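Local coordinates for DNA alpha-glucosyltransferase (PDB 1XV5), which is a bacteriophage T4 glycosyltransferase of the GT-B class, built from two domains with parallel sheets, and carries uridine-5'-diphosphate in this model, at residues I94-Y97 against K98-L101; K149-M152 against K153-P157; Y66-A69 against L70-N74. All coordinates share one frame; numbering follows the deposited sequence.

Contact 1 of 3, residues I94-Y97 against K98-L101; sequences INNY and KKLL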
loop_
_atom_site.group_PDB
_atom_site.type_symbol
_atom_site.label_atom_id
_atom_site.label_comp_id
_atom_site.label_asym_id
_atom_site.label_seq_id
_atom_site.Cartn_x
_atom_site.Cartn_y
_atom_site.Cartn_z
ATOM N N ILE A 94 -24.325 -2.486 6.553
ATOM C CA ILE A 94 -23.826 -3.852 6.649
ATOM C C ILE A 94 -24.885 -4.885 6.267
ATOM O O ILE A 94 -24.574 -5.900 5.647
ATOM C CB ILE A 94 -23.301 -4.150 8.074
ATOM C CG1 ILE A 94 -22.792 -5.591 8.156
ATOM C CG2 ILE A 94 -24.397 -3.905 9.099
ATOM C CD1 ILE A 94 -21.670 -5.905 7.180
ATOM N N ASN A 95 -26.137 -4.628 6.633
ATOM C CA ASN A 95 -27.215 -5.551 6.298
ATOM C C ASN A 95 -27.376 -5.661 4.784
ATOM O O ASN A 95 -27.495 -6.761 4.240
ATOM C CB ASN A 95 -28.529 -5.087 6.932
ATOM C CG ASN A 95 -28.534 -5.236 8.444
ATOM O OD1 ASN A 95 -29.437 -4.747 9.126
ATOM N ND2 ASN A 95 -27.528 -5.924 8.976
ATOM N N ASN A 96 -27.377 -4.522 4.099
ATOM C CA ASN A 96 -27.516 -4.538 2.651
ATOM C C ASN A 96 -26.278 -5.126 1.988
ATOM O O ASN A 96 -26.362 -5.675 0.891
ATOM C CB ASN A 96 -27.792 -3.131 2.110
ATOM C CG ASN A 96 -29.205 -2.663 2.407
ATOM O OD1 ASN A 96 -30.100 -3.477 2.627
ATOM N ND2 ASN A 96 -29.416 -1.353 2.396
ATOM N N TYR A 97 -25.127 -5.012 2.647
ATOM C CA TYR A 97 -23.910 -5.576 2.083
ATOM C C TYR A 97 -24.018 -7.095 2.140
ATOM O O TYR A 97 -23.679 -7.788 1.183
ATOM C CB TYR A 97 -22.670 -5.113 2.854
ATOM C CG TYR A 97 -21.414 -5.836 2.418
ATOM C CD1 TYR A 97 -20.834 -6.814 3.223
ATOM C CD2 TYR A 97 -20.844 -5.589 1.169
ATOM C CE1 TYR A 97 -19.719 -7.534 2.793
ATOM C CE2 TYR A 97 -19.730 -6.307 0.728
ATOM C CZ TYR A 97 -19.177 -7.278 1.546
ATOM O OH TYR A 97 -18.095 -8.011 1.109
ATOM N N LYS A 98 -24.504 -7.608 3.265
ATOM C CA LYS A 98 -24.665 -9.046 3.421
ATOM C C LYS A 98 -25.706 -9.562 2.433
ATOM O O LYS A 98 -25.570 -10.665 1.904
ATOM C CB LYS A 98 -25.086 -9.392 4.851
ATOM C CG LYS A 98 -24.017 -9.112 5.894
ATOM C CD LYS A 98 -24.430 -9.628 7.264
ATOM C CE LYS A 98 -23.336 -9.393 8.294
ATOM N NZ LYS A 98 -23.688 -9.952 9.631
ATOM N N LYS A 99 -26.742 -8.763 2.183
ATOM C CA LYS A 99 -27.785 -9.159 1.243
ATOM C C LYS A 99 -27.187 -9.226 -0.156
ATOM O O LYS A 99 -27.528 -10.106 -0.951
ATOM C CB LYS A 99 -28.949 -8.160 1.251
ATOM C CG LYS A 99 -30.159 -8.666 0.477
ATOM C CD LYS A 99 -31.171 -7.576 0.161
ATOM C CE LYS A 99 -31.751 -6.929 1.395
ATOM N NZ LYS A 99 -32.724 -5.869 0.996
ATOM N N LEU A 100 -26.294 -8.287 -0.454
ATOM C CA LEU A 100 -25.632 -8.254 -1.753
ATOM C C LEU A 100 -24.897 -9.563 -2.003
ATOM O O LEU A 100 -25.022 -10.162 -3.070
ATOM C CB LEU A 100 -24.623 -7.106 -1.816
ATOM C CG LEU A 100 -25.078 -5.756 -2.363
ATOM C CD1 LEU A 100 -23.911 -4.775 -2.302
ATOM C CD2 LEU A 100 -25.558 -5.917 -3.799
ATOM N N LEU A 101 -24.123 -9.994 -1.011
ATOM C CA LEU A 101 -23.359 -11.231 -1.114
ATOM C C LEU A 101 -24.265 -12.419 -1.417
ATOM O O LEU A 101 -23.962 -13.234 -2.286
ATOM C CB LEU A 101 -22.594 -11.488 0.185
ATOM C CG LEU A 101 -21.513 -10.470 0.558
ATOM C CD1 LEU A 101 -20.933 -10.829 1.911
ATOM C CD2 LEU A 101 -20.421 -10.451 -0.502
HETATM O O HOH W 1 -32.635 -3.530 2.273
#
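A single water ties Asn96 to Lys99 on the outer side of this helix: it donates to Asn96 OD1 at 2.6 Å and accepts from Lys99 NZ. The two side chains run alongside each other, and a bend in the lysine chain at its third torsion (chi3 -61°) brings the ammonium up beside the amide. The amide's other end is also fixed, because Asn96 ND2 donates to Leu62 O. Beneath lies the regular i to i+4 ladder of an alpha-helix: Lys98 N to Ile94 O (2.9 Å), Lys99 N to Asn95 O, Leu100 N to Asn96 O (2.9 Å) and Leu101 N to Tyr97 O.

Apolar contacts follow the same four-residue spacing. The extended Lys98 chain passes slantwise over Ile94, its CE 3.8 Å from Ile94 CG1. On the buried side Leu101 CG sits over one face of the Tyr97 ring, toward the rim, with Leu101 CD1 3.6 Å from Tyr97 CE1. The phenol oxygen of Tyr97 is hydrogen-bonded to Thr131 OG1.

Helix 91-103 is the crossover of the beta-alpha-beta unit between strands 78-83 and 109-114. Tyr97 and Leu101 rest on Ile81 of the first strand, Leu101 also meets helix 128-134, and Leu100 packs against helix 66-73.

Contact 2 of 3, residues K149-M152 against K153-P157; sequences KVLM and KEWYP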
loop_
_atom_site.group_PDB
_atom_site.type_symbol
_atom_site.label_atom_id
_atom_site.label_comp_id
_atom_site.label_asym_id
_atom_site.label_seq_id
_atom_site.Cartn_x
_atom_site.Cartn_y
_atom_site.Cartn_z
ATOM N N LYS A 149 -3.641 -17.460 9.559
ATOM C CA LYS A 149 -3.471 -18.231 10.785
ATOM C C LYS A 149 -4.458 -18.004 11.919
ATOM O O LYS A 149 -4.609 -18.863 12.787
ATOM C CB LYS A 149 -2.047 -18.034 11.310
ATOM C CG LYS A 149 -0.962 -18.462 10.327
ATOM C CD LYS A 149 -1.099 -19.934 9.956
ATOM C CE LYS A 149 0.009 -20.378 9.018
ATOM N NZ LYS A 149 -0.077 -21.831 8.708
ATOM N N VAL A 150 -5.136 -16.864 11.929
ATOM C CA VAL A 150 -6.081 -16.600 13.003
ATOM C C VAL A 150 -7.537 -16.613 12.551
ATOM O O VAL A 150 -8.317 -17.456 12.993
ATOM C CB VAL A 150 -5.771 -15.250 13.695
ATOM C CG1 VAL A 150 -6.739 -15.018 14.844
ATOM C CG2 VAL A 150 -4.339 -15.254 14.215
ATOM N N LEU A 151 -7.905 -15.690 11.669
ATOM C CA LEU A 151 -9.284 -15.611 11.200
ATOM C C LEU A 151 -9.762 -16.833 10.423
ATOM O O LEU A 151 -10.841 -17.360 10.698
ATOM C CB LEU A 151 -9.491 -14.347 10.358
ATOM C CG LEU A 151 -9.550 -13.024 11.129
ATOM C CD1 LEU A 151 -8.205 -12.741 11.780
ATOM C CD2 LEU A 151 -9.923 -11.894 10.182
ATOM N N MET A 152 -8.970 -17.287 9.458
ATOM C CA MET A 152 -9.349 -18.448 8.660
ATOM C C MET A 152 -9.579 -19.691 9.511
ATOM O O MET A 152 -10.532 -20.440 9.285
ATOM C CB MET A 152 -8.282 -18.742 7.603
ATOM C CG MET A 152 -8.318 -17.810 6.400
ATOM S SD MET A 152 -9.898 -17.869 5.521
ATOM C CE MET A 152 -9.815 -19.503 4.784
ATOM N N LYS A 153 -8.706 -19.915 10.486
ATOM C CA LYS A 153 -8.843 -21.078 11.350
ATOM C C LYS A 153 -9.994 -20.884 12.325
ATOM O O LYS A 153 -10.509 -21.847 12.891
ATOM C CB LYS A 153 -7.536 -21.336 12.103
ATOM C CG LYS A 153 -6.390 -21.719 11.176
ATOM C CD LYS A 153 -5.171 -22.216 11.931
ATOM C CE LYS A 153 -4.098 -22.688 10.958
ATOM N NZ LYS A 153 -2.915 -23.270 11.649
ATOM N N GLU A 154 -10.404 -19.632 12.502
ATOM C CA GLU A 154 -11.505 -19.312 13.399
ATOM C C GLU A 154 -12.835 -19.543 12.690
ATOM O O GLU A 154 -13.813 -19.966 13.309
ATOM C CB GLU A 154 -11.407 -17.859 13.858
ATOM C CG GLU A 154 -12.479 -17.448 14.850
ATOM C CD GLU A 154 -12.287 -16.032 15.358
ATOM O OE1 GLU A 154 -11.195 -15.734 15.884
ATOM O OE2 GLU A 154 -13.228 -15.219 15.233
ATOM N N TRP A 155 -12.868 -19.266 11.392
ATOM C CA TRP A 155 -14.085 -19.453 10.611
ATOM C C TRP A 155 -14.214 -20.905 10.164
ATOM O O TRP A 155 -15.316 -21.397 9.927
ATOM C CB TRP A 155 -14.087 -18.537 9.382
ATOM C CG TRP A 155 -14.029 -17.070 9.706
ATOM C CD1 TRP A 155 -14.718 -16.416 10.689
ATOM C CD2 TRP A 155 -13.275 -16.070 9.012
ATOM N NE1 TRP A 155 -14.440 -15.069 10.648
ATOM C CE2 TRP A 155 -13.556 -14.829 9.628
ATOM C CE3 TRP A 155 -12.388 -16.099 7.926
ATOM C CZ2 TRP A 155 -12.983 -13.628 9.195
ATOM C CZ3 TRP A 155 -11.818 -14.904 7.496
ATOM C CH2 TRP A 155 -12.119 -13.687 8.132
ATOM N N TYR A 156 -13.074 -21.581 10.052
ATOM C CA TYR A 156 -13.024 -22.978 9.639
ATOM C C TYR A 156 -12.213 -23.747 10.679
ATOM O O TYR A 156 -11.081 -24.160 10.422
ATOM C CB TYR A 156 -12.364 -23.087 8.264
ATOM C CG TYR A 156 -13.104 -22.334 7.183
ATOM C CD1 TYR A 156 -14.183 -22.913 6.515
ATOM C CD2 TYR A 156 -12.749 -21.027 6.852
ATOM C CE1 TYR A 156 -14.890 -22.209 5.543
ATOM C CE2 TYR A 156 -13.449 -20.312 5.884
ATOM C CZ TYR A 156 -14.518 -20.909 5.233
ATOM O OH TYR A 156 -15.207 -20.207 4.271
ATOM N N PRO A 157 -12.792 -23.948 11.872
ATOM C CA PRO A 157 -12.148 -24.658 12.981
ATOM C C PRO A 157 -11.669 -26.067 12.653
ATOM O O PRO A 157 -12.364 -26.837 11.991
ATOM C CB PRO A 157 -13.224 -24.648 14.064
ATOM C CG PRO A 157 -14.489 -24.681 13.270
ATOM C CD PRO A 157 -14.206 -23.673 12.185
#
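Lys149 opens the contact by lying alongside Lys153, one turn further on, both chains pointing the same way. Their ammonium groups come as close as 4.3 Å, NZ to NZ, a like-charge pair that probably costs some energy; Lys153 NZ also has a long, weak ion pair with Glu158. The extended chain of Lys153 runs past the backbone of Lys149, its CD 3.5 Å from Lys149 O.

At Val150 the helix is wider than usual, with a pi-type turn through 149-151. Glu154 N lies between two carbonyls and makes a weak bond to each, Val150 O at 3.1 Å and Leu151 O at 2.9 Å.

Leu151 lies against one face of the indole of Trp155. Its CB makes a CH-pi contact, 3.7 Å from the centroid of the six-membered ring and 19° off the normal, while Leu151 CD2 reaches Trp155 CH2 at 3.5 Å. Leu151 O lies over the same face, toward the rim, and accepts the Trp155 amide.

The Met152 chain is bent at its second and third torsions (chi2 -60°, chi3 -70°), which sends the sulfur to the indole edge and the methyl to the tyrosine. SD is 3.9 Å from Trp155 CE3 in a Met-aromatic contact, and Met152 CE lies 3.9 Å from Tyr156 CE2. Tyr156 N closes the last turn on Met152 O, just where the chain leaves helical geometry.

Helix 146-155 connects strands 137-140 and 172-174 in a beta-alpha-beta unit. Met152 and Trp155 pack on Val132 of helix 128-134, whose Arg133 bonds Trp155 O and makes a cation-pi contact with Tyr156.

Contact 3 of 3, residues Y66-A69 against L70-N74; sequences YDKA and LKLVN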
loop_
_atom_site.group_PDB
_atom_site.type_symbol
_atom_site.label_atom_id
_atom_site.label_comp_id
_atom_site.label_asym_id
_atom_site.label_seq_id
_atom_site.Cartn_x
_atom_site.Cartn_y
_atom_site.Cartn_z
ATOM N N TYR A 66 -29.456 -0.108 -2.440
ATOM C CA TYR A 66 -29.234 -1.537 -2.624
ATOM C C TYR A 66 -29.457 -1.987 -4.064
ATOM O O TYR A 66 -28.643 -2.724 -4.625
ATOM C CB TYR A 66 -30.139 -2.345 -1.688
ATOM C CG TYR A 66 -30.093 -3.831 -1.964
ATOM C CD1 TYR A 66 -31.033 -4.436 -2.801
ATOM C CD2 TYR A 66 -29.070 -4.623 -1.442
ATOM C CE1 TYR A 66 -30.951 -5.791 -3.114
ATOM C CE2 TYR A 66 -28.978 -5.976 -1.750
ATOM C CZ TYR A 66 -29.921 -6.553 -2.587
ATOM O OH TYR A 66 -29.827 -7.889 -2.895
ATOM N N ASP A 67 -30.563 -1.552 -4.657
ATOM C CA ASP A 67 -30.883 -1.922 -6.031
ATOM C C ASP A 67 -29.762 -1.528 -6.982
ATOM O O ASP A 67 -29.343 -2.320 -7.826
ATOM C CB ASP A 67 -32.190 -1.254 -6.461
ATOM C CG ASP A 67 -33.405 -1.884 -5.813
ATOM O OD1 ASP A 67 -33.390 -2.089 -4.581
ATOM O OD2 ASP A 67 -34.382 -2.172 -6.535
ATOM N N LYS A 68 -29.285 -0.298 -6.843
ATOM C CA LYS A 68 -28.209 0.199 -7.687
ATOM C C LYS A 68 -26.970 -0.671 -7.491
ATOM O O LYS A 68 -26.348 -1.113 -8.458
ATOM C CB LYS A 68 -27.897 1.656 -7.326
ATOM C CG LYS A 68 -26.747 2.275 -8.105
ATOM C CD LYS A 68 -26.492 3.709 -7.656
ATOM C CE LYS A 68 -25.246 4.290 -8.305
ATOM N NZ LYS A 68 -25.332 4.294 -9.791
ATOM N N ALA A 69 -26.627 -0.925 -6.231
ATOM C CA ALA A 69 -25.461 -1.735 -5.896
ATOM C C ALA A 69 -25.549 -3.143 -6.480
ATOM O O ALA A 69 -24.587 -3.640 -7.066
ATOM C CB ALA A 69 -25.298 -1.808 -4.385
ATOM N N LEU A 70 -26.705 -3.780 -6.326
ATOM C CA LEU A 70 -26.898 -5.133 -6.837
ATOM C C LEU A 70 -26.732 -5.214 -8.350
ATOM O O LEU A 70 -26.064 -6.113 -8.859
ATOM C CB LEU A 70 -28.283 -5.653 -6.450
ATOM C CG LEU A 70 -28.598 -7.086 -6.891
ATOM C CD1 LEU A 70 -27.646 -8.052 -6.200
ATOM C CD2 LEU A 70 -30.040 -7.425 -6.548
ATOM N N LYS A 71 -27.346 -4.279 -9.067
ATOM C CA LYS A 71 -27.253 -4.266 -10.520
ATOM C C LYS A 71 -25.796 -4.140 -10.962
ATOM O O LYS A 71 -25.371 -4.778 -11.924
ATOM C CB LYS A 71 -28.067 -3.108 -11.097
ATOM C CG LYS A 71 -28.043 -3.044 -12.617
ATOM C CD LYS A 71 -28.813 -1.843 -13.142
ATOM C CE LYS A 71 -28.733 -1.774 -14.660
ATOM N NZ LYS A 71 -27.317 -1.735 -15.133
ATOM N N LEU A 72 -25.036 -3.318 -10.246
ATOM C CA LEU A 72 -23.628 -3.108 -10.565
ATOM C C LEU A 72 -22.786 -4.369 -10.388
ATOM O O LEU A 72 -22.060 -4.766 -11.299
ATOM C CB LEU A 72 -23.053 -1.984 -9.695
ATOM C CG LEU A 72 -23.484 -0.556 -10.038
ATOM C CD1 LEU A 72 -23.032 0.401 -8.946
ATOM C CD2 LEU A 72 -22.894 -0.158 -11.379
ATOM N N VAL A 73 -22.887 -5.002 -9.223
ATOM C CA VAL A 73 -22.106 -6.203 -8.949
ATOM C C VAL A 73 -22.498 -7.418 -9.790
ATOM O O VAL A 73 -21.678 -8.310 -10.005
ATOM C CB VAL A 73 -22.173 -6.585 -7.454
ATOM C CG1 VAL A 73 -21.562 -5.475 -6.611
ATOM C CG2 VAL A 73 -23.616 -6.839 -7.039
ATOM N N ASN A 74 -23.739 -7.457 -10.273
ATOM C CA ASN A 74 -24.180 -8.585 -11.094
ATOM C C ASN A 74 -23.970 -8.362 -12.584
ATOM O O ASN A 74 -24.351 -9.201 -13.401
ATOM C CB ASN A 74 -25.656 -8.903 -10.845
ATOM C CG ASN A 74 -25.873 -9.666 -9.559
ATOM O OD1 ASN A 74 -25.060 -10.509 -9.186
ATOM N ND2 ASN A 74 -26.981 -9.390 -8.883
#
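Tyr66 and Leu70 meet first through the backbone, where Leu70 N donates to Tyr66 O at 2.8 Å. Three more bonds of the same i to i+4 kind follow: Lys71 N to Asp67 O, Leu72 N to Lys68 O and Val73 N to Ala69 O, each 3.1 Å long. The last is nearly straight, at 170°. All four carbonyls of 66-69 are thus taken up by amides of 70-73, and the series runs on as Asn74 N reaches Leu70 O at 3.0 Å.

Asn74, where the helix gives way to loop, has its side-chain amide engaged at both ends. OD1 accepts from Lys105 N, and ND2 makes a weak bond to Asn103 O, the last residue of helix 91-103.

The side chains across the contact add apolar touches. With CG anti to the backbone nitrogen in both (chi1 172° for Tyr66, -178° for Leu70), the phenol and the isobutyl group extend in the same direction, side by side. Leu70 CB lies over a face of the phenol ring, toward the rim, and Leu70 CD2 approaches Tyr66 CE1 at 3.9 Å and the hydroxyl oxygen OH at 3.7 Å. Lys99 of helix 91-103 makes a cation-pi contact with the same ring. Further along, Leu72 folds over the preceding turn, with its CG 3.3 Å from Lys68 O. Ala69, Leu70 and Val73 pack on Leu100 of helix 91-103, while Ala69 and Leu72 meet Val60 and Ile58 of strand 58-60, outermost in the N-terminal sheet.

With the carbonyls of 66-70 satisfied by main-chain bonds, the side chains of 66-73 are left to meet by apolar contact, and the Asn74 amide ties the helix end to the neighbouring chain.

In the fold
All three are single-helix contacts in the domain built on the seven-stranded parallel sheet that runs from strand 58-60 to strand 172-174. Contact 1 is the most buried, with four of its eight touching residues; contact 2 has three buried and three exposed, contact 3 two and three. Contacts 1 and 3 touch, Leu100 packing on Leu70 and Lys99 on Tyr66. Contact 2 stands apart, its nearest atoms about 11 Å from contact 1, yet helix 128-134 meets both. Contacts 1 and 3 keep a regular alpha-helical ladder; contact 2 has a widened turn, weaker bonds, and Met-aromatic and CH-pi contacts, in contrast to the water bridge on the solvent side of contact 1.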